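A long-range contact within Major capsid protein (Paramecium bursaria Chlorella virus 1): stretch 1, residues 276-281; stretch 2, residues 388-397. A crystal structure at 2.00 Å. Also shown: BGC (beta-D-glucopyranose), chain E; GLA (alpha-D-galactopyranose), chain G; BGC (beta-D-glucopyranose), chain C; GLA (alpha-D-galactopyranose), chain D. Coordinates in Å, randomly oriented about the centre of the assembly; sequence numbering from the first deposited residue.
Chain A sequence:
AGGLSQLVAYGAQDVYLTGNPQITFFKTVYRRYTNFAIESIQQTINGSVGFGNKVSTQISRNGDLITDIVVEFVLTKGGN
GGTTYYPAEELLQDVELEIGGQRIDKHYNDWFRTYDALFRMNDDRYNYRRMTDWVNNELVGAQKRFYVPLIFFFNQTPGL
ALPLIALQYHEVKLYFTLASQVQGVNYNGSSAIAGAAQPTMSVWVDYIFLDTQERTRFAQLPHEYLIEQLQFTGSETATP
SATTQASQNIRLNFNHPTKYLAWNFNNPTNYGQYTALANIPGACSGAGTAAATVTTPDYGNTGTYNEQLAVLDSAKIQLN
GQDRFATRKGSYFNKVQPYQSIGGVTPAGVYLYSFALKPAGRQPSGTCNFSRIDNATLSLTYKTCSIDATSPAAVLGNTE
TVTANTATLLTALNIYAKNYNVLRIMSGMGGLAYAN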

# COMPACT_ATOMS: atom_id res chain seq x y z
N ALA A 276 -25.37 -12.10 1.06
CA ALA A 276 -26.59 -12.51 0.39
C ALA A 276 -26.61 -12.02 -1.05
O ALA A 276 -26.05 -10.97 -1.39
CB ALA A 276 -27.81 -11.97 1.14
N LEU A 277 -27.26 -12.79 -1.91
CA LEU A 277 -27.44 -12.39 -3.30
C LEU A 277 -28.64 -11.46 -3.42
O LEU A 277 -29.66 -11.65 -2.75
CB LEU A 277 -27.64 -13.62 -4.19
CG LEU A 277 -26.57 -14.71 -4.12
CD1 LEU A 277 -26.91 -15.86 -5.06
CD2 LEU A 277 -25.20 -14.15 -4.42
N ALA A 278 -28.52 -10.45 -4.28
CA ALA A 278 -29.57 -9.46 -4.45
C ALA A 278 -29.53 -8.92 -5.87
O ALA A 278 -28.53 -9.07 -6.58
CB ALA A 278 -29.43 -8.31 -3.44
N ASN A 279 -30.63 -8.30 -6.27
CA ASN A 279 -30.78 -7.75 -7.62
C ASN A 279 -30.20 -6.34 -7.72
O ASN A 279 -30.86 -5.39 -8.14
CB ASN A 279 -32.26 -7.78 -8.01
CG ASN A 279 -32.50 -7.53 -9.50
OD1 ASN A 279 -31.56 -7.33 -10.28
ND2 ASN A 279 -33.76 -7.61 -9.89
N ILE A 280 -28.94 -6.21 -7.31
CA ILE A 280 -28.17 -4.98 -7.50
C ILE A 280 -26.89 -5.37 -8.24
O ILE A 280 -26.43 -6.51 -8.09
CB ILE A 280 -27.88 -4.28 -6.17
CG1 ILE A 280 -27.17 -5.22 -5.20
CG2 ILE A 280 -29.16 -3.73 -5.56
CD1 ILE A 280 -26.84 -4.59 -3.86
N PRO A 281 -26.30 -4.47 -9.04
CA PRO A 281 -25.15 -4.87 -9.88
C PRO A 281 -24.02 -5.53 -9.12
O PRO A 281 -23.48 -4.97 -8.16
CB PRO A 281 -24.70 -3.53 -10.49
CG PRO A 281 -25.94 -2.71 -10.52
CD PRO A 281 -26.71 -3.08 -9.28
N ASP A 388 -36.78 -7.76 0.36
CA ASP A 388 -36.93 -8.44 -0.92
C ASP A 388 -35.63 -8.29 -1.69
O ASP A 388 -35.26 -7.18 -2.07
CB ASP A 388 -38.11 -7.84 -1.69
CG ASP A 388 -38.33 -8.49 -3.06
OD1 ASP A 388 -37.57 -9.42 -3.43
OD2 ASP A 388 -39.27 -8.07 -3.76
N ALA A 389 -34.95 -9.41 -1.94
CA ALA A 389 -33.65 -9.36 -2.59
C ALA A 389 -33.75 -9.03 -4.07
O ALA A 389 -32.75 -8.63 -4.67
CB ALA A 389 -32.93 -10.69 -2.40
N THR A 390 -34.92 -9.19 -4.68
CA THR A 390 -35.10 -8.91 -6.09
C THR A 390 -35.42 -7.45 -6.37
O THR A 390 -35.50 -7.05 -7.53
CB THR A 390 -36.21 -9.78 -6.68
OG1 THR A 390 -37.47 -9.34 -6.16
CG2 THR A 390 -35.99 -11.23 -6.29
N SER A 391 -35.60 -6.63 -5.33
CA SER A 391 -35.97 -5.24 -5.52
C SER A 391 -34.76 -4.36 -5.25
O SER A 391 -34.30 -4.28 -4.11
CB SER A 391 -37.12 -4.86 -4.59
OG SER A 391 -37.42 -3.48 -4.70
N PRO A 392 -34.22 -3.67 -6.27
CA PRO A 392 -33.11 -2.75 -6.00
C PRO A 392 -33.50 -1.60 -5.09
O PRO A 392 -32.67 -1.15 -4.29
CB PRO A 392 -32.72 -2.25 -7.40
CG PRO A 392 -33.33 -3.23 -8.36
CD PRO A 392 -34.56 -3.74 -7.69
N ALA A 393 -34.74 -1.12 -5.18
CA ALA A 393 -35.19 -0.05 -4.30
C ALA A 393 -35.24 -0.51 -2.85
O ALA A 393 -34.99 0.29 -1.94
CB ALA A 393 -36.56 0.46 -4.75
N ALA A 394 -35.55 -1.78 -2.61
CA ALA A 394 -35.58 -2.29 -1.24
C ALA A 394 -34.18 -2.60 -0.71
O ALA A 394 -33.93 -2.41 0.48
CB ALA A 394 -36.45 -3.55 -1.17
N VAL A 395 -33.28 -3.06 -1.58
CA VAL A 395 -31.93 -3.40 -1.12
C VAL A 395 -31.09 -2.15 -0.91
O VAL A 395 -30.35 -2.05 0.08
CB VAL A 395 -31.27 -4.38 -2.11
CG1 VAL A 395 -29.83 -4.67 -1.70
CG2 VAL A 395 -32.06 -5.67 -2.21
N LEU A 396 -31.19 -1.18 -1.81
CA LEU A 396 -30.38 0.03 -1.72
C LEU A 396 -30.96 1.08 -0.78
O LEU A 396 -30.38 2.17 -0.68
CB LEU A 396 -30.19 0.64 -3.11
CG LEU A 396 -29.45 -0.22 -4.14
CD1 LEU A 396 -29.34 0.51 -5.47
CD2 LEU A 396 -28.07 -0.61 -3.62
N GLY A 397 -32.07 0.80 -0.11
CA GLY A 397 -32.65 1.77 0.80
C GLY A 397 -33.38 1.16 1.98
O GLY A 397 -34.62 1.21 2.03
C2 BGC E . -35.51 -7.49 -11.44
C3 BGC E . -36.08 -6.87 -12.70
C4 BGC E . -35.81 -5.37 -12.67
C5 BGC E . -34.34 -5.07 -12.42
C6 BGC E . -34.12 -3.57 -12.29
C1 BGC E . -34.05 -7.13 -11.24
O2 BGC E . -35.65 -8.91 -11.51
O3 BGC E . -37.49 -7.06 -12.73
O4 BGC E . -36.22 -4.78 -13.91
O5 BGC E . -33.89 -5.71 -11.22
O6 BGC E . -32.74 -3.30 -12.01
C1 GLA G . -39.34 3.32 -0.37
C2 GLA G . -38.28 3.29 -1.45
C3 GLA G . -37.00 2.72 -0.87
C4 GLA G . -36.57 3.59 0.29
C5 GLA G . -37.67 3.65 1.34
C6 GLA G . -37.30 4.57 2.51
O2 GLA G . -38.76 2.46 -2.52
O3 GLA G . -35.94 2.67 -1.83
O4 GLA G . -36.32 4.91 -0.21
O5 GLA G . -38.89 4.11 0.74
O6 GLA G . -38.23 4.40 3.58
C2 BGC C . -37.52 -1.25 2.37
C3 BGC C . -39.03 -1.37 2.37
C4 BGC C . -39.43 -2.78 1.95
C5 BGC C . -38.74 -3.81 2.84
C6 BGC C . -39.11 -5.22 2.42
C1 BGC C . -36.87 -2.37 3.18
O2 BGC C . -37.14 0.02 2.92
O3 BGC C . -39.57 -0.45 1.41
O4 BGC C . -40.85 -2.94 2.04
O5 BGC C . -37.32 -3.65 2.75
O6 BGC C . -38.58 -5.49 1.12
C1 GLA D . -40.44 -9.81 -11.49
C2 GLA D . -40.78 -9.63 -10.02
C3 GLA D . -39.52 -9.76 -9.17
C4 GLA D . -38.82 -11.07 -9.46
C5 GLA D . -38.53 -11.16 -10.96
C6 GLA D . -37.86 -12.48 -11.30
O2 GLA D . -41.34 -8.33 -9.80
O3 GLA D . -39.87 -9.70 -7.78
O4 GLA D . -39.63 -12.18 -9.05
O5 GLA D . -39.74 -11.04 -11.70
O6 GLA D . -37.64 -12.53 -12.71

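Two segments of the major capsid protein, at least 110 residues apart in sequence where they touch, meet through a short polar join beside an apolar patch, burying 360 Å² in all. The strongest link is between main chains: Asn279 N donates to Ala389 O at 2.7 Å, with an N-H...O angle of 158°. The same carbonyl also receives a CA-H...O contact, Ala278 CA lying 3.3 Å from Ala389 O, so one acceptor faces two consecutive residues of stretch 1. The next carbonyl along is met by a side chain. Asn279, with chi1 t and its CA-to-CB bond toward the other stretch, brings ND2 to 3.0 Å from Thr390 O; at 130° this hydrogen bond is weak. ND2 is also bonded covalently to C1 of the glucose of chain E (1.5 Å). An amide suits this position: its glycosylated nitrogen keeps one hydrogen, which serves Thr390 O, while OD1 is satisfied elsewhere in the structure. Asn279 is thus both a glycan anchor and a tie between the stretches.

The carbonyls of Ala389 and Thr390 are presented by a type I turn from Asp388 to Ser391, closed by a weak bond from Ser391 N to Asp388 O (3.3 Å). Asp388 OD1 accepts from both Thr390 N (2.9 Å) and Thr390 OG1 (2.7 Å), bracing the turn from within. Thr390 points its CA-to-CB bond away from stretch 1, and its OG1 in turn accepts from O3 of the galactose of chain D (2.9 Å). Asp388 N donates to BGC (chain C) O6, the two atoms 3.0 Å apart. Ser391 then caps the helix 392-395, its OG accepting from Ala394 N at 3.3 Å. Pro392, which has no amide hydrogen to satisfy, fits the first helical position; its CG packs 3.3 Å from Asn279 O.

Beyond the polar join, Ile280 supplies the main apolar contact. With chi1 p and chi2 t, it places CD1 3.7 Å from Val395 CG1 and CG2 3.8 Å from Leu396 CG, while CG2 also lies 4.3 Å from Pro392 CB. The CA-to-CB bond of Leu396 points sideways, but the end of its side chain comes nearer to stretch 1. Val395 also meets the small methyl of Ala278, CG2 to CB at 3.9 Å, and that methyl lies 4.4 Å from Ala389 CB. These branched and short side chains have no polar groups needing partners, which suits their burial.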